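Local coordinates for probable polyketide synthase 1 (Dictyostelium discoideum, PDB 2H84), which probably acts as a hybrid polyketide synthase whose C-terminal type III domain, the part in this chain, extends and cyclises polyketides and yields acylpyrones in vitro, at residues G156-L161 with N331-V337; C293-H298 with Y353-F359. Residues are numbered along the deposited sequence.

Interaction 1: G156-L161 with N331-V337; sequences GCLAGL and NMSSASV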
loop_
_atom_site.group_PDB
_atom_site.type_symbol
_atom_site.label_atom_id
_atom_site.label_comp_id
_atom_site.label_asym_id
_atom_site.label_seq_id
_atom_site.Cartn_x
_atom_site.Cartn_y
_atom_site.Cartn_z
ATOM N N GLY A 156 -8.646 2.346 -1.433
ATOM C CA GLY A 156 -10.057 2.602 -1.232
ATOM C C GLY A 156 -10.964 1.393 -1.211
ATOM O O GLY A 156 -10.509 0.266 -1.034
ATOM N N CYS A 157 -12.255 1.644 -1.411
ATOM C CA CYS A 157 -13.268 0.605 -1.390
ATOM C C CYS A 157 -12.996 -0.551 -2.326
ATOM O O CYS A 157 -13.412 -1.673 -2.046
ATOM C CB CYS A 157 -14.643 1.202 -1.701
ATOM S SG CYS A 157 -15.130 2.532 -0.587
ATOM N N LEU A 158 -12.292 -0.311 -3.426
ATOM C CA LEU A 158 -12.030 -1.401 -4.360
ATOM C C LEU A 158 -10.874 -2.321 -3.953
ATOM O O LEU A 158 -10.663 -3.378 -4.558
ATOM C CB LEU A 158 -11.803 -0.843 -5.769
ATOM C CG LEU A 158 -10.659 0.138 -6.011
ATOM C CD1 LEU A 158 -9.340 -0.596 -5.999
ATOM C CD2 LEU A 158 -10.842 0.801 -7.365
ATOM N N ALA A 159 -10.139 -1.926 -2.918
ATOM C CA ALA A 159 -9.013 -2.722 -2.446
ATOM C C ALA A 159 -9.404 -4.185 -2.232
ATOM O O ALA A 159 -8.545 -5.064 -2.190
ATOM C CB ALA A 159 -8.466 -2.139 -1.164
ATOM N N GLY A 160 -10.695 -4.451 -2.091
ATOM C CA GLY A 160 -11.114 -5.827 -1.911
ATOM C C GLY A 160 -10.623 -6.698 -3.055
ATOM O O GLY A 160 -9.909 -7.678 -2.849
ATOM N N LEU A 161 -11.007 -6.337 -4.272
ATOM C CA LEU A 161 -10.594 -7.088 -5.441
ATOM C C LEU A 161 -9.154 -6.790 -5.861
ATOM O O LEU A 161 -8.527 -7.593 -6.559
ATOM C CB LEU A 161 -11.565 -6.817 -6.593
ATOM C CG LEU A 161 -12.727 -7.811 -6.667
ATOM C CD1 LEU A 161 -12.973 -8.460 -5.318
ATOM C CD2 LEU A 161 -13.960 -7.086 -7.170
ATOM N N ASN A 331 -21.639 -0.812 4.055
ATOM C CA ASN A 331 -20.410 -0.698 3.279
ATOM C C ASN A 331 -19.175 -0.669 4.188
ATOM O O ASN A 331 -18.937 0.312 4.865
ATOM C CB ASN A 331 -20.447 0.568 2.433
ATOM C CG ASN A 331 -19.221 0.715 1.576
ATOM O OD1 ASN A 331 -19.053 1.709 0.880
ATOM N ND2 ASN A 331 -18.346 -0.285 1.619
ATOM N N MET A 332 -18.394 -1.745 4.187
ATOM C CA MET A 332 -17.199 -1.832 5.017
ATOM C C MET A 332 -15.954 -1.651 4.165
ATOM O O MET A 332 -14.915 -2.280 4.411
ATOM C CB MET A 332 -17.134 -3.180 5.722
ATOM C CG MET A 332 -18.328 -3.502 6.586
ATOM S SD MET A 332 -18.444 -5.292 6.738
ATOM C CE MET A 332 -18.388 -5.600 8.257
ATOM N N SER A 333 -16.077 -0.809 3.140
ATOM C CA SER A 333 -14.979 -0.523 2.219
ATOM C C SER A 333 -14.421 -1.841 1.662
ATOM O O SER A 333 -15.158 -2.807 1.408
ATOM C CB SER A 333 -13.861 0.246 2.939
ATOM O OG SER A 333 -13.111 1.085 2.071
ATOM N N SER A 334 -13.103 -1.887 1.494
ATOM C CA SER A 334 -12.434 -3.067 0.949
ATOM C C SER A 334 -12.952 -4.436 1.391
ATOM O O SER A 334 -13.083 -5.348 0.570
ATOM C CB SER A 334 -10.929 -2.995 1.215
ATOM O OG SER A 334 -10.656 -2.841 2.589
ATOM N N ALA A 335 -13.247 -4.603 2.674
ATOM C CA ALA A 335 -13.710 -5.906 3.179
ATOM C C ALA A 335 -15.062 -6.399 2.681
ATOM O O ALA A 335 -15.239 -7.601 2.473
ATOM C CB ALA A 335 -13.709 -5.893 4.701
ATOM N N SER A 336 -16.008 -5.478 2.506
ATOM C CA SER A 336 -17.363 -5.792 2.043
ATOM C C SER A 336 -17.456 -6.873 0.955
ATOM O O SER A 336 -18.386 -7.686 0.960
ATOM C CB SER A 336 -18.018 -4.506 1.546
ATOM O OG SER A 336 -17.875 -3.473 2.498
ATOM N N VAL A 337 -16.506 -6.856 0.026
ATOM C CA VAL A 337 -16.448 -7.823 -1.071
ATOM C C VAL A 337 -16.237 -9.216 -0.526
ATOM O O VAL A 337 -17.018 -10.115 -0.753
ATOM C CB VAL A 337 -15.250 -7.542 -1.982
ATOM C CG1 VAL A 337 -15.592 -7.929 -3.399
ATOM C CG2 VAL A 337 -14.769 -6.078 -1.826
#
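The two backbones come close at two places: the CA atoms of Cys-157 and Ser-333 lie 4.2 Å apart, as do those of Gly-160 and Ser-334. Each segment runs from a loop into a helix. The contact is made by packing and one CA-H...O contact, from Ser-334 CA to Cys-157 O at 3.4 Å. Gly-160 lets the helices close up, with its CA 3.2 Å from Ser-334 O and 3.7 Å from Val-337 CG2; a CB here would clash with both residues. Cys-157 is the predicted active-site nucleophile of this thiolase-fold enzyme. Cys-157 SG is 3.6 Å from Ser-333 OG and faces a pocket holding a bound hexaethylene glycol. Ala-159 CB meets Ser-334 CB at 3.5 Å, and Leu-161 CD1 meets Val-337 CG1 at 3.3 Å. Within 331-337, Ser-336 OG accepts a very short hydrogen bond from Met-332 N (2.5 Å) and donates one to Ser-333 O (3.0 Å). Ser-334 OG is hydrogen-bonded to Glu-185 at the end of strand 178-185. The contact thus joins the start of helix 159-171 to that of helix 335-345 at the centre of the chain, with Leu-161 and Val-337 both resting on Ser-356 of strand 353-360.

Interaction 2: C293-H298 with Y353-F359; sequences CEFLIH and YSISLAF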
loop_
_atom_site.group_PDB
_atom_site.type_symbol
_atom_site.label_atom_id
_atom_site.label_comp_id
_atom_site.label_asym_id
_atom_site.label_seq_id
_atom_site.Cartn_x
_atom_site.Cartn_y
_atom_site.Cartn_z
ATOM N N CYS A 293 -24.559 -15.924 -14.281
ATOM C CA CYS A 293 -23.579 -15.800 -13.207
ATOM C C CYS A 293 -24.111 -15.221 -11.902
ATOM O O CYS A 293 -25.027 -14.400 -11.898
ATOM C CB CYS A 293 -22.398 -14.954 -13.681
ATOM S SG CYS A 293 -21.604 -15.557 -15.189
ATOM N N GLU A 294 -23.534 -15.674 -10.793
ATOM C CA GLU A 294 -23.903 -15.182 -9.474
ATOM C C GLU A 294 -23.131 -13.883 -9.348
ATOM O O GLU A 294 -21.969 -13.811 -9.737
ATOM C CB GLU A 294 -23.443 -16.157 -8.383
ATOM C CG GLU A 294 -23.730 -15.698 -6.956
ATOM C CD GLU A 294 -25.185 -15.886 -6.560
ATOM O OE1 GLU A 294 -25.664 -15.179 -5.639
ATOM O OE2 GLU A 294 -25.848 -16.755 -7.169
ATOM N N PHE A 295 -23.768 -12.851 -8.817
ATOM C CA PHE A 295 -23.094 -11.569 -8.664
ATOM C C PHE A 295 -22.686 -11.242 -7.239
ATOM O O PHE A 295 -23.532 -11.027 -6.363
ATOM C CB PHE A 295 -23.955 -10.450 -9.241
ATOM C CG PHE A 295 -23.771 -10.259 -10.716
ATOM C CD1 PHE A 295 -23.047 -9.180 -11.204
ATOM C CD2 PHE A 295 -24.251 -11.201 -11.617
ATOM C CE1 PHE A 295 -22.811 -9.037 -12.568
ATOM C CE2 PHE A 295 -24.019 -11.062 -12.981
ATOM C CZ PHE A 295 -23.292 -9.984 -13.453
ATOM N N LEU A 296 -21.368 -11.216 -7.032
ATOM C CA LEU A 296 -20.756 -10.923 -5.734
ATOM C C LEU A 296 -20.193 -9.514 -5.844
ATOM O O LEU A 296 -19.015 -9.313 -6.142
ATOM C CB LEU A 296 -19.647 -11.938 -5.443
ATOM C CG LEU A 296 -20.099 -13.386 -5.661
ATOM C CD1 LEU A 296 -18.965 -14.340 -5.336
ATOM C CD2 LEU A 296 -21.333 -13.682 -4.809
ATOM N N ILE A 297 -21.065 -8.543 -5.607
ATOM C CA ILE A 297 -20.716 -7.139 -5.710
ATOM C C ILE A 297 -20.405 -6.470 -4.386
ATOM O O ILE A 297 -21.054 -6.727 -3.372
ATOM C CB ILE A 297 -21.862 -6.351 -6.372
ATOM C CG1 ILE A 297 -22.296 -7.049 -7.665
ATOM C CG2 ILE A 297 -21.415 -4.912 -6.656
ATOM C CD1 ILE A 297 -23.483 -6.392 -8.346
ATOM N N HIS A 298 -19.397 -5.605 -4.417
ATOM C CA HIS A 298 -18.989 -4.823 -3.258
ATOM C C HIS A 298 -20.227 -4.048 -2.813
ATOM O O HIS A 298 -20.797 -3.284 -3.590
ATOM C CB HIS A 298 -17.880 -3.847 -3.664
ATOM C CG HIS A 298 -17.765 -2.660 -2.765
ATOM N ND1 HIS A 298 -17.448 -2.770 -1.431
ATOM C CD2 HIS A 298 -17.950 -1.339 -3.005
ATOM C CE1 HIS A 298 -17.444 -1.567 -0.885
ATOM N NE2 HIS A 298 -17.745 -0.682 -1.818
ATOM N N TYR A 353 -20.571 -20.346 -12.153
ATOM C CA TYR A 353 -19.681 -19.197 -12.157
ATOM C C TYR A 353 -20.171 -17.978 -11.372
ATOM O O TYR A 353 -21.360 -17.855 -11.078
ATOM C CB TYR A 353 -19.429 -18.779 -13.602
ATOM C CG TYR A 353 -18.710 -19.796 -14.450
ATOM C CD1 TYR A 353 -17.406 -20.170 -14.147
ATOM C CD2 TYR A 353 -19.328 -20.384 -15.562
ATOM C CE1 TYR A 353 -16.726 -21.095 -14.918
ATOM C CE2 TYR A 353 -18.649 -21.321 -16.346
ATOM C CZ TYR A 353 -17.348 -21.667 -16.013
ATOM O OH TYR A 353 -16.670 -22.573 -16.792
ATOM N N SER A 354 -19.249 -17.056 -11.085
ATOM C CA SER A 354 -19.570 -15.821 -10.356
ATOM C C SER A 354 -18.806 -14.632 -10.902
ATOM O O SER A 354 -17.659 -14.765 -11.327
ATOM C CB SER A 354 -19.255 -15.941 -8.860
ATOM O OG SER A 354 -20.079 -16.901 -8.227
ATOM N N ILE A 355 -19.461 -13.476 -10.916
ATOM C CA ILE A 355 -18.818 -12.252 -11.365
ATOM C C ILE A 355 -18.721 -11.355 -10.133
ATOM O O ILE A 355 -19.723 -11.128 -9.440
ATOM C CB ILE A 355 -19.641 -11.529 -12.465
ATOM C CG1 ILE A 355 -19.718 -12.410 -13.723
ATOM C CG2 ILE A 355 -18.995 -10.168 -12.794
ATOM C CD1 ILE A 355 -20.531 -11.809 -14.864
ATOM N N SER A 356 -17.512 -10.887 -9.832
ATOM C CA SER A 356 -17.337 -9.998 -8.696
ATOM C C SER A 356 -16.923 -8.616 -9.172
ATOM O O SER A 356 -16.032 -8.455 -10.010
ATOM C CB SER A 356 -16.303 -10.533 -7.720
ATOM O OG SER A 356 -16.349 -9.772 -6.532
ATOM N N LEU A 357 -17.585 -7.608 -8.628
ATOM C CA LEU A 357 -17.302 -6.241 -9.020
ATOM C C LEU A 357 -17.005 -5.375 -7.798
ATOM O O LEU A 357 -17.465 -5.656 -6.689
ATOM C CB LEU A 357 -18.493 -5.682 -9.800
ATOM C CG LEU A 357 -18.820 -6.432 -11.095
ATOM C CD1 LEU A 357 -20.124 -5.900 -11.676
ATOM C CD2 LEU A 357 -17.686 -6.260 -12.098
ATOM N N ALA A 358 -16.213 -4.334 -8.013
ATOM C CA ALA A 358 -15.859 -3.407 -6.964
ATOM C C ALA A 358 -15.416 -2.133 -7.655
ATOM O O ALA A 358 -14.871 -2.168 -8.753
ATOM C CB ALA A 358 -14.747 -3.966 -6.094
ATOM N N PHE A 359 -15.638 -1.004 -6.996
ATOM C CA PHE A 359 -15.276 0.289 -7.573
ATOM C C PHE A 359 -14.818 1.175 -6.458
ATOM O O PHE A 359 -15.267 1.043 -5.310
ATOM C CB PHE A 359 -16.491 0.927 -8.254
ATOM C CG PHE A 359 -17.732 0.090 -8.169
ATOM C CD1 PHE A 359 -17.999 -0.882 -9.159
ATOM C CD2 PHE A 359 -18.510 0.097 -6.993
ATOM C CE1 PHE A 359 -19.075 -1.754 -9.025
ATOM C CE2 PHE A 359 -19.580 -0.765 -6.842
ATOM C CZ PHE A 359 -19.848 -1.727 -7.834
#
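Strand 294-297 pairs in parallel with strand 353-360 at one edge of the mixed sheet of this thiolase fold, where 294-297 is outermost within the chain. The axes of 294-297 and 353-359 approach to 4.7 Å, with 24° between their directions. The register sets Glu-294 beside Ser-354 and Phe-295 beside Ile-355.

The backbone hydrogen bonds alternate as parallel pairing requires. Glu-294 N donates to Tyr-353 O (3.1 Å), Ile-355 N to Glu-294 O (2.8 Å), and Leu-296 N to Ile-355 O (2.9 Å). The bond from Leu-357 N to Leu-296 O is weak at 3.3 Å. The ladder ends with His-298 N donating to Leu-357 O at 3.0 Å. Side-chain polar ends find partners beyond the pair: Ser-354 OG is hydrogen-bonded to Asn-372 and Glu-294 OE1 to Asn-321.

Apolar packing is richest on the face of Phe-295, Ile-297, Ile-355 and Leu-357. Ile-355 CB sits over the Phe-295 ring in a CH-pi contact, 4.2 Å from its centroid. Ile-297 CG2 reaches Phe-359 CZ at 3.7 Å, and helix 302-311 packs against both residues. On the other face, Leu-296 meets helix 335-345.

At the C-terminal end of the pair, His-298 turns its ring to the predicted active-site Cys-157 and Asn-331, consistent with the Cys-His-Asn triad of chalcone synthases. Leu-296 O, which takes the weak hydrogen bond from Leu-357 N, also accepts one from Ser-356 OG at 2.7 Å.

From the N terminus, the chain passes 156-161, then 293-298, then 331-337, and last 353-359. The two contacts therefore cross. Interaction 1 closes a loop of about 170 residues and joins the N-terminal and C-terminal family regions. Interaction 2 closes a shorter loop of 54 residues that holds three helices, and it stays within the C-terminal region. Helix 335-345 leads from 331-337 towards strand 353-360. The contacts meet at His-298, where Ser-336 CB lies 3.5 Å from His-298 ND1, and at Leu-161 CD2, 3.4 Å from Ala-358 CB. Together they bring Cys-157, His-298 and Asn-331 to one pocket.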